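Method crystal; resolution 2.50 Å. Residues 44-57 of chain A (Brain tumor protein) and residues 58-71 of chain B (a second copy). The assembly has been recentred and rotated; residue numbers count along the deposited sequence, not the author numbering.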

# COMPACT_ATOMS: atom_id res chain seq x y z
N ALA A 44 14.85 6.44 13.71
CA ALA A 44 13.68 6.80 12.92
C ALA A 44 13.83 6.32 11.47
O ALA A 44 12.84 5.92 10.83
CB ALA A 44 13.44 8.32 12.97
N HIS A 45 15.07 6.34 10.97
CA HIS A 45 15.36 5.90 9.60
C HIS A 45 15.12 4.41 9.50
O HIS A 45 14.52 3.92 8.53
CB HIS A 45 16.79 6.26 9.19
CG HIS A 45 17.13 5.89 7.77
ND1 HIS A 45 18.32 6.27 7.18
CD2 HIS A 45 16.45 5.21 6.82
CE1 HIS A 45 18.36 5.82 5.94
NE2 HIS A 45 17.24 5.18 5.69
N ASN A 46 15.56 3.67 10.52
CA ASN A 46 15.33 2.24 10.55
C ASN A 46 13.83 1.89 10.61
O ASN A 46 13.38 0.98 9.91
CB ASN A 46 16.06 1.59 11.74
CG ASN A 46 17.58 1.77 11.68
OD1 ASN A 46 18.15 1.99 10.62
ND2 ASN A 46 18.22 1.64 12.84
N GLU A 47 13.06 2.64 11.40
CA GLU A 47 11.62 2.40 11.50
C GLU A 47 10.96 2.69 10.16
O GLU A 47 10.05 1.97 9.73
CB GLU A 47 10.98 3.25 12.60
CG GLU A 47 11.40 2.87 14.00
CD GLU A 47 10.92 3.87 15.06
OE1 GLU A 47 10.24 4.86 14.72
OE2 GLU A 47 11.24 3.64 16.25
N LEU A 48 11.42 3.74 9.51
CA LEU A 48 10.93 4.06 8.21
C LEU A 48 11.19 2.87 7.26
O LEU A 48 10.32 2.53 6.46
CB LEU A 48 11.58 5.35 7.69
CG LEU A 48 11.26 5.66 6.23
CD1 LEU A 48 9.72 5.64 5.97
CD2 LEU A 48 11.88 6.98 5.80
N ASN A 49 12.34 2.21 7.40
CA ASN A 49 12.71 1.12 6.48
C ASN A 49 11.90 -0.13 6.76
O ASN A 49 11.48 -0.83 5.85
CB ASN A 49 14.21 0.81 6.58
CG ASN A 49 15.07 1.83 5.83
OD1 ASN A 49 14.56 2.64 5.07
ND2 ASN A 49 16.37 1.82 6.09
N GLU A 50 11.67 -0.38 8.04
CA GLU A 50 10.89 -1.53 8.46
C GLU A 50 9.48 -1.40 7.96
O GLU A 50 8.90 -2.36 7.44
CB GLU A 50 10.88 -1.65 9.98
CG GLU A 50 12.18 -2.06 10.60
CD GLU A 50 12.08 -2.11 12.11
OE1 GLU A 50 10.93 -2.07 12.63
OE2 GLU A 50 13.14 -2.20 12.77
N THR A 51 8.94 -0.20 8.13
CA THR A 51 7.58 0.10 7.72
C THR A 51 7.41 -0.03 6.22
O THR A 51 6.43 -0.63 5.76
CB THR A 51 7.17 1.51 8.16
OG1 THR A 51 7.02 1.50 9.57
CG2 THR A 51 5.82 1.90 7.54
N HIS A 52 8.37 0.51 5.48
CA HIS A 52 8.29 0.41 4.05
C HIS A 52 8.38 -1.05 3.65
O HIS A 52 7.60 -1.53 2.83
CB HIS A 52 9.39 1.19 3.36
CG HIS A 52 9.44 0.95 1.89
ND1 HIS A 52 10.33 0.07 1.30
CD2 HIS A 52 8.69 1.45 0.88
CE1 HIS A 52 10.13 0.05 -0.00
NE2 HIS A 52 9.14 0.88 -0.29
N GLN A 53 9.31 -1.77 4.28
CA GLN A 53 9.50 -3.16 3.97
C GLN A 53 8.27 -3.96 4.37
O GLN A 53 7.90 -4.91 3.69
CB GLN A 53 10.74 -3.72 4.66
CG GLN A 53 11.06 -5.13 4.24
CD GLN A 53 11.10 -5.27 2.73
OE1 GLN A 53 11.59 -4.39 2.03
NE2 GLN A 53 10.57 -6.38 2.22
N PHE A 54 7.61 -3.55 5.44
CA PHE A 54 6.38 -4.23 5.84
C PHE A 54 5.26 -4.08 4.76
O PHE A 54 4.58 -5.06 4.41
CB PHE A 54 5.88 -3.74 7.21
CG PHE A 54 4.50 -4.21 7.53
CD1 PHE A 54 4.28 -5.53 7.94
CD2 PHE A 54 3.41 -3.37 7.36
CE1 PHE A 54 3.01 -5.99 8.19
CE2 PHE A 54 2.13 -3.82 7.62
CZ PHE A 54 1.93 -5.14 8.03
N PHE A 55 5.05 -2.88 4.25
CA PHE A 55 3.98 -2.69 3.27
C PHE A 55 4.35 -3.29 1.93
O PHE A 55 3.47 -3.74 1.19
CB PHE A 55 3.64 -1.22 3.12
CG PHE A 55 2.83 -0.68 4.26
CD1 PHE A 55 1.51 -1.09 4.45
CD2 PHE A 55 3.40 0.17 5.17
CE1 PHE A 55 0.77 -0.61 5.53
CE2 PHE A 55 2.67 0.66 6.25
CZ PHE A 55 1.35 0.27 6.43
N ALA A 56 5.64 -3.32 1.61
CA ALA A 56 6.06 -3.90 0.34
C ALA A 56 5.84 -5.40 0.38
O ALA A 56 5.36 -5.98 -0.60
CB ALA A 56 7.50 -3.56 0.03
N SER A 57 6.12 -6.04 1.51
CA SER A 57 5.90 -7.48 1.61
C SER A 57 4.41 -7.79 1.54
O SER A 57 4.00 -8.74 0.88
CB SER A 57 6.50 -8.04 2.89
OG SER A 57 7.92 -7.95 2.84
N MSE B 58 4.94 3.66 -6.44
CA MSE B 58 4.34 4.70 -5.61
C MSE B 58 4.83 4.59 -4.17
O MSE B 58 5.05 5.59 -3.51
CB MSE B 58 2.81 4.61 -5.62
CG MSE B 58 2.16 4.99 -6.94
SE MSE B 58 2.64 6.77 -7.62
CE MSE B 58 3.71 6.18 -9.13
N LEU B 59 4.97 3.37 -3.71
CA LEU B 59 5.44 3.13 -2.37
C LEU B 59 6.91 3.54 -2.22
O LEU B 59 7.31 4.08 -1.18
CB LEU B 59 5.26 1.65 -2.04
CG LEU B 59 5.49 1.20 -0.61
CD1 LEU B 59 4.46 1.86 0.30
CD2 LEU B 59 5.40 -0.32 -0.57
N ASP B 60 7.72 3.30 -3.25
CA ASP B 60 9.11 3.74 -3.19
C ASP B 60 9.14 5.25 -3.16
O ASP B 60 9.86 5.81 -2.36
CB ASP B 60 9.97 3.21 -4.34
CG ASP B 60 10.19 1.71 -4.27
OD1 ASP B 60 9.94 1.11 -3.19
OD2 ASP B 60 10.67 1.15 -5.28
N GLU B 61 8.35 5.91 -4.01
CA GLU B 61 8.35 7.37 -4.03
C GLU B 61 7.99 7.96 -2.65
O GLU B 61 8.61 8.90 -2.16
CB GLU B 61 7.39 7.90 -5.10
CG GLU B 61 7.16 9.42 -5.03
CD GLU B 61 8.46 10.23 -5.10
OE1 GLU B 61 9.46 9.74 -5.65
OE2 GLU B 61 8.49 11.37 -4.58
N ARG B 62 7.02 7.35 -2.00
CA ARG B 62 6.65 7.80 -0.69
C ARG B 62 7.78 7.62 0.29
O ARG B 62 8.02 8.48 1.14
CB ARG B 62 5.41 7.05 -0.19
CG ARG B 62 4.84 7.71 1.05
CD ARG B 62 4.47 9.18 0.80
NE ARG B 62 3.99 9.83 2.03
CZ ARG B 62 4.27 11.09 2.38
NH1 ARG B 62 5.01 11.85 1.59
NH2 ARG B 62 3.80 11.58 3.52
N LYS B 63 8.50 6.52 0.17
CA LYS B 63 9.58 6.28 1.09
C LYS B 63 10.65 7.33 0.89
O LYS B 63 11.16 7.87 1.86
CB LYS B 63 10.16 4.88 0.94
CG LYS B 63 11.34 4.65 1.87
CD LYS B 63 12.12 3.47 1.44
CE LYS B 63 13.40 3.37 2.25
NZ LYS B 63 13.99 2.02 2.07
N THR B 64 10.97 7.65 -0.36
CA THR B 64 12.04 8.59 -0.54
C THR B 64 11.60 10.01 -0.09
O THR B 64 12.43 10.74 0.40
CB THR B 64 12.60 8.59 -2.02
OG1 THR B 64 11.98 9.58 -2.84
CG2 THR B 64 12.48 7.22 -2.63
N GLU B 65 10.32 10.38 -0.19
CA GLU B 65 9.85 11.66 0.37
C GLU B 65 9.98 11.72 1.90
O GLU B 65 10.48 12.70 2.46
CB GLU B 65 8.38 11.93 0.01
CG GLU B 65 8.12 12.21 -1.47
CD GLU B 65 6.68 11.96 -1.90
OE1 GLU B 65 6.41 12.01 -3.12
OE2 GLU B 65 5.82 11.71 -1.03
N LEU B 66 9.56 10.64 2.56
CA LEU B 66 9.62 10.57 4.01
C LEU B 66 11.07 10.60 4.46
O LEU B 66 11.41 11.28 5.44
CB LEU B 66 8.94 9.29 4.51
CG LEU B 66 7.41 9.25 4.44
CD1 LEU B 66 6.86 7.88 4.90
CD2 LEU B 66 6.80 10.36 5.27
N LEU B 67 11.94 9.93 3.70
CA LEU B 67 13.35 9.91 4.02
C LEU B 67 13.96 11.30 3.87
O LEU B 67 14.81 11.71 4.66
CB LEU B 67 14.10 8.94 3.11
CG LEU B 67 15.13 8.05 3.79
CD1 LEU B 67 15.69 7.04 2.79
CD2 LEU B 67 16.22 8.84 4.48
N LYS B 68 13.51 12.04 2.86
CA LYS B 68 14.03 13.37 2.66
C LYS B 68 13.54 14.31 3.75
O LYS B 68 14.30 15.13 4.23
CB LYS B 68 13.64 13.91 1.29
CG LYS B 68 14.76 14.68 0.61
CD LYS B 68 14.87 16.12 1.07
CE LYS B 68 16.05 16.84 0.38
N GLU B 69 12.29 14.15 4.17
CA GLU B 69 11.75 14.97 5.24
C GLU B 69 12.49 14.66 6.53
O GLU B 69 12.66 15.52 7.38
CB GLU B 69 10.25 14.75 5.40
N LEU B 70 12.96 13.42 6.65
CA LEU B 70 13.68 13.01 7.84
C LEU B 70 15.08 13.61 7.88
O LEU B 70 15.50 14.14 8.91
CB LEU B 70 13.77 11.49 7.88
CG LEU B 70 14.32 10.88 9.16
CD1 LEU B 70 13.34 11.11 10.30
CD2 LEU B 70 14.66 9.40 8.98
N GLU B 71 15.80 13.57 6.77
CA GLU B 71 17.14 14.14 6.72
C GLU B 71 17.13 15.64 6.99
O GLU B 71 17.99 16.16 7.70
CB GLU B 71 17.80 13.85 5.37
CG GLU B 71 18.18 12.40 5.19
CD GLU B 71 18.48 12.05 3.74
OE1 GLU B 71 18.67 12.99 2.93
OE2 GLU B 71 18.51 10.84 3.42

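Two histidines of chain A line this contact, and each offers a ring face to an aliphatic side chain of chain B. CD of K63(B) sits 3.9 Å from the centroid of the H52(A) ring, 17° off its normal; CD2 of L67(B) sits 4.1 Å from the centroid of the H45(A) ring. Imidazole suits such a place because its flat face accepts C-H groups while its nitrogens remain free for polar partners at the edge. H52(A) uses both properties, its face against K63(B) and its edge for NE2, which donates a weak hydrogen bond to OD1 of D60(B), 3.0 Å away near the ring plane; its CD2 also lies 3.5 Å from CG of L59(B).

The frame is a pair of helices running nearly antiparallel, at 171°, with axes approaching to 10.7 Å. H45(A) lies across from L67(B) and H52(A) across from K63(B), with CA atoms 7.2 and 6.7 Å apart. Every residue here belongs to a helix whose main-chain groups bond along the chain, so side chains make the bonds across.

Lysine serves K63(B) well, since its fully extended chain (all four chi angles t) carries methylenes past the ring of H52(A) and takes the ammonium onward to N49(A), where NZ gives OD1 a weak hydrogen bond of 3.1 Å.

Leucines supply much of the apolar contact. L48(A) points toward chain B, its CD1 3.8 Å from CD1 of L66(B) and its CD2 4.0 Å from CG of L67(B), so L48(A) touches both leucines. Near one end, CD1 of L70(B) meets CB of A44(A) at 3.9 Å, and near the other CD2 of L59(B) meets CB of A56(A), also at 3.9 Å. At both places alanine's short side chain leaves the reach to leucine. Together the stretches bury 624 Å².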